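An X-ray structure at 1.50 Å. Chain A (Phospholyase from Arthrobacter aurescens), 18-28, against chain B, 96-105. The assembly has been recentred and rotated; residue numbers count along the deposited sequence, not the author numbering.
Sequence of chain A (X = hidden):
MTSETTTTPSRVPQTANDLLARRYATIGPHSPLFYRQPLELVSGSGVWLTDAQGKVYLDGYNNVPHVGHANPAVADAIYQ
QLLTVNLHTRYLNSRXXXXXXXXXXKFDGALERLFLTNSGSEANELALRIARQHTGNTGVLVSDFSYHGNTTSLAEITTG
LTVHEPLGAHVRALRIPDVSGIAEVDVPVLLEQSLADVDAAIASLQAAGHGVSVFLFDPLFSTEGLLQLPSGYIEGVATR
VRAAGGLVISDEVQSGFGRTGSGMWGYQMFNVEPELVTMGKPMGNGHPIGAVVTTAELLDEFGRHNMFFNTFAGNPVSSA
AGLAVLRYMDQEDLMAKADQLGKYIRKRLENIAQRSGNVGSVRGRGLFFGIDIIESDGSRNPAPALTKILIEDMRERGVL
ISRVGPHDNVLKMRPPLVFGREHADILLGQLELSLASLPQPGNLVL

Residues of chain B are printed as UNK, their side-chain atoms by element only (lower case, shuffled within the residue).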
# COMPACT_ATOMS: atom_id res chain seq x y z
N ASP A 18 23.44 -2.94 20.43
CA ASP A 18 22.43 -1.92 20.64
C ASP A 18 21.31 -2.00 19.61
O ASP A 18 20.30 -1.42 19.93
CB ASP A 18 23.12 -0.53 20.49
CG ASP A 18 23.81 -0.39 19.10
OD1 ASP A 18 24.90 -0.98 19.00
OD2 ASP A 18 23.31 0.19 18.10
N LEU A 19 21.51 -2.60 18.43
CA LEU A 19 20.44 -2.51 17.35
C LEU A 19 19.10 -3.08 17.81
O LEU A 19 18.02 -2.45 17.52
CB LEU A 19 20.94 -3.14 16.06
CG LEU A 19 20.03 -2.92 14.85
CD1 LEU A 19 19.90 -1.41 14.60
CD2 LEU A 19 20.59 -3.61 13.61
N LEU A 20 19.07 -4.27 18.42
CA LEU A 20 17.81 -4.88 18.83
C LEU A 20 17.00 -3.99 19.81
O LEU A 20 15.79 -3.72 19.67
CB LEU A 20 18.05 -6.28 19.45
CG LEU A 20 16.83 -7.10 19.77
CD1 LEU A 20 15.95 -7.49 18.57
CD2 LEU A 20 17.23 -8.42 20.45
N ALA A 21 17.72 -3.44 20.83
CA ALA A 21 17.05 -2.54 21.75
C ALA A 21 16.55 -1.23 21.09
O ALA A 21 15.43 -0.77 21.41
CB ALA A 21 18.00 -2.20 22.94
N ARG A 22 17.35 -0.69 20.16
CA ARG A 22 16.98 0.53 19.41
C ARG A 22 15.69 0.26 18.55
O ARG A 22 14.79 1.12 18.48
CB ARG A 22 18.07 1.06 18.56
CG ARG A 22 19.27 1.64 19.39
CD ARG A 22 20.50 1.91 18.57
NE ARG A 22 20.23 2.76 17.39
CZ ARG A 22 20.91 2.71 16.23
NH1 ARG A 22 21.98 1.88 16.02
NH2 ARG A 22 20.53 3.52 15.24
N ARG A 23 15.62 -0.93 17.98
CA ARG A 23 14.38 -1.38 17.29
C ARG A 23 13.18 -1.45 18.17
O ARG A 23 12.06 -0.94 17.87
CB ARG A 23 14.67 -2.73 16.60
CG ARG A 23 13.44 -3.32 15.89
CD ARG A 23 13.73 -4.69 15.45
NE ARG A 23 12.55 -5.44 14.93
CZ ARG A 23 12.37 -5.88 13.64
NH1 ARG A 23 13.25 -5.57 12.69
NH2 ARG A 23 11.26 -6.64 13.38
N TYR A 24 13.32 -2.09 19.32
CA TYR A 24 12.18 -2.27 20.21
C TYR A 24 11.65 -0.93 20.76
O TYR A 24 10.46 -0.82 21.05
CB TYR A 24 12.56 -3.23 21.37
CG TYR A 24 12.68 -4.68 21.05
CD1 TYR A 24 12.41 -5.23 19.78
CD2 TYR A 24 13.15 -5.59 22.02
CE1 TYR A 24 12.54 -6.60 19.49
CE2 TYR A 24 13.30 -6.94 21.71
CZ TYR A 24 12.94 -7.45 20.48
OH TYR A 24 13.08 -8.83 20.16
N ALA A 25 12.52 0.09 20.87
CA ALA A 25 12.16 1.41 21.33
C ALA A 25 11.48 2.29 20.28
O ALA A 25 11.07 3.43 20.57
CB ALA A 25 13.40 2.16 21.87
N THR A 26 11.38 1.80 19.01
CA THR A 26 10.86 2.65 17.91
C THR A 26 9.71 1.94 17.16
O THR A 26 8.53 2.42 17.19
CB THR A 26 12.00 3.03 16.91
OG1 THR A 26 12.75 1.87 16.47
CG2 THR A 26 12.97 4.09 17.48
N ILE A 27 10.00 0.81 16.55
CA ILE A 27 8.93 0.02 15.88
C ILE A 27 8.36 -1.11 16.75
O ILE A 27 7.38 -1.78 16.39
CB ILE A 27 9.38 -0.53 14.52
CG1 ILE A 27 10.52 -1.48 14.66
CG2 ILE A 27 9.68 0.61 13.56
CD1 ILE A 27 10.83 -2.28 13.33
N GLY A 28 8.90 -1.27 17.97
CA GLY A 28 8.30 -2.14 19.02
C GLY A 28 8.80 -3.54 19.00
O GLY A 28 9.43 -3.97 18.05
N UNK B 96 16.24 0.90 8.73
CA UNK B 96 14.92 1.15 9.26
C UNK B 96 14.92 1.75 10.69
O UNK B 96 14.12 2.64 11.01
c UNK B 96 13.97 -0.07 9.18
c UNK B 96 14.45 -1.21 10.08
c UNK B 96 12.49 0.31 9.46
N UNK B 97 15.88 1.31 11.50
CA UNK B 97 16.00 1.90 12.83
C UNK B 97 16.52 3.34 12.83
O UNK B 97 15.99 4.22 13.53
c UNK B 97 16.90 0.94 13.69
c UNK B 97 17.09 1.55 15.11
c UNK B 97 16.26 -0.43 13.83
N UNK B 98 17.53 3.59 11.99
CA UNK B 98 17.97 4.97 11.75
C UNK B 98 16.86 5.90 11.28
O UNK B 98 16.73 7.04 11.76
o UNK B 98 21.17 4.25 8.86
c UNK B 98 19.12 5.01 10.77
c UNK B 98 21.34 3.86 10.07
c UNK B 98 20.41 4.33 11.22
o UNK B 98 22.31 3.11 10.42
N UNK B 99 16.05 5.42 10.30
CA UNK B 99 14.97 6.24 9.83
C UNK B 99 13.93 6.46 10.93
O UNK B 99 13.45 7.58 11.06
c UNK B 99 12.31 8.63 7.28
c UNK B 99 14.35 5.64 8.55
c UNK B 99 13.33 7.83 7.82
c UNK B 99 13.22 6.48 7.97
c UNK B 99 11.14 7.99 6.91
c UNK B 99 10.99 6.66 7.05
o UNK B 99 10.12 8.82 6.35
c UNK B 99 12.06 5.88 7.60
N UNK B 100 13.56 5.42 11.65
CA UNK B 100 12.54 5.53 12.72
C UNK B 100 12.98 6.56 13.78
O UNK B 100 12.21 7.42 14.19
c UNK B 100 12.24 4.17 13.36
N UNK B 101 14.26 6.50 14.12
CA UNK B 101 14.82 7.49 15.08
C UNK B 101 14.77 8.93 14.57
O UNK B 101 14.33 9.87 15.27
c UNK B 101 16.26 7.11 15.45
c UNK B 101 17.73 5.33 16.58
o UNK B 101 17.86 4.51 17.53
c UNK B 101 16.32 5.89 16.36
o UNK B 101 18.66 5.54 15.76
N UNK B 102 15.09 9.11 13.28
CA UNK B 102 15.07 10.44 12.66
C UNK B 102 13.65 10.98 12.61
O UNK B 102 13.36 12.16 12.91
c UNK B 102 15.73 10.41 11.27
N UNK B 103 12.71 10.17 12.12
CA UNK B 103 11.36 10.61 12.00
C UNK B 103 10.72 10.92 13.38
O UNK B 103 10.04 11.97 13.57
c UNK B 103 9.06 9.92 10.98
c UNK B 103 8.40 8.75 10.24
c UNK B 103 8.88 11.17 10.15
c UNK B 103 10.52 9.58 11.18
N UNK B 104 10.94 10.04 14.35
CA UNK B 104 10.33 10.26 15.68
C UNK B 104 10.92 11.47 16.43
O UNK B 104 10.25 12.04 17.28
c UNK B 104 8.01 8.17 16.21
c UNK B 104 9.81 6.51 16.63
c UNK B 104 10.42 8.99 16.50
c UNK B 104 9.47 7.85 16.00
N UNK B 105 12.13 11.81 16.03
CA UNK B 105 12.78 13.06 16.62
C UNK B 105 12.01 14.32 16.22
O UNK B 105 12.23 15.37 16.82
c UNK B 105 14.29 13.15 16.25
o UNK B 105 14.51 13.58 14.91
O HOH W 1 15.97 3.69 19.28
O HOH W 2 22.99 3.09 13.25

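Position 96 of chain B carries three side-chain carbons, one bonded to CA and bearing the other two. A fork at the first carbon with no heteroatom is valine. The CA-to-CB bond of Val B96 points toward chain A, yet its nearest side-chain approach is Val B96 CG2 to Ile A27 CD1, 4.9 Å, so it lines the contact without touching.

Position 97 repeats the pattern: three carbons, forked at the first, hence valine again. Here the fork is in contact. Val B97 CG1 lies 3.6 Å from Arg A22 CB and also sits over one face of the guanidinium, while CG2 of the same valine is 3.8 Å from Leu A19 CD1 and 3.9 Å from Arg A23 CB. Its chi1 of 179° (t) spreads the two methyls over these three neighbours.

Position 98 has three carbons in a chain, the third carrying two oxygens: a carboxylate two methylenes from the backbone, so glutamate. Glu B98 points away from chain A at CB, and its CG approaches Arg A22 NH2 only to 4.1 Å. Water 2 closes the gap, donating to Glu B98 OE2 (2.9 Å from the water O) and accepting from Arg A22 NH1 (3.2 Å from the water O).

Position 99 shows one carbon, then a ring of six carbons bearing an oxygen. This is tyrosine; Tyr B99 is out of reach of the chain A stretch.

Position 100 has a single carbon, so it is alanine. Ala B100 CB packs 3.7 Å from Thr A26 CB and 4.4 Å from Ile A27 CG2, and the CA atoms of Thr A26 and Ala B100 come within 6.2 Å.

Position 101 again has three carbons ending in two oxygens, and is glutamate. Both oxygens engage one arginine: Arg A22 NE donates to Glu B101 OE2 (2.9 Å, 171°) and Arg A22 NH2 to Glu B101 OE1 (2.8 Å, 166°). The nearly straight angles mark a two-pronged salt bridge. Water 1 adds a link, donating to Glu B101 OE2 (2.7 Å from the water O) and Arg A22 O (2.9 Å from the water O).

Position 102, with one carbon, is alanine. Position 103 has four carbons forked at the second, the mark of leucine. Neither Ala B102 nor Leu B103 reaches the chain A stretch.

Position 104 has the same four-carbon fork and is leucine; Leu B104 CD1 lies 4.1 Å from Thr A26 CG2. Position 105, one carbon and one oxygen, is serine, and Ser B105 OG donates to Ala B102 O at 2.7 Å.

The helices cross at 43° with axes 9.7 Å apart at closest approach, and 464 Å² is buried. Val B97, Ala B100 and Leu B104 supply apolar packing against chain A. Beside it, Arg A22 is held by charge from two directions, since its NH1 also donates to Asp A18 OD2 (3.0 Å, 167°), fixing the guanidinium that grips Glu B101.

Chain B (96-105) VVEYAEALLS
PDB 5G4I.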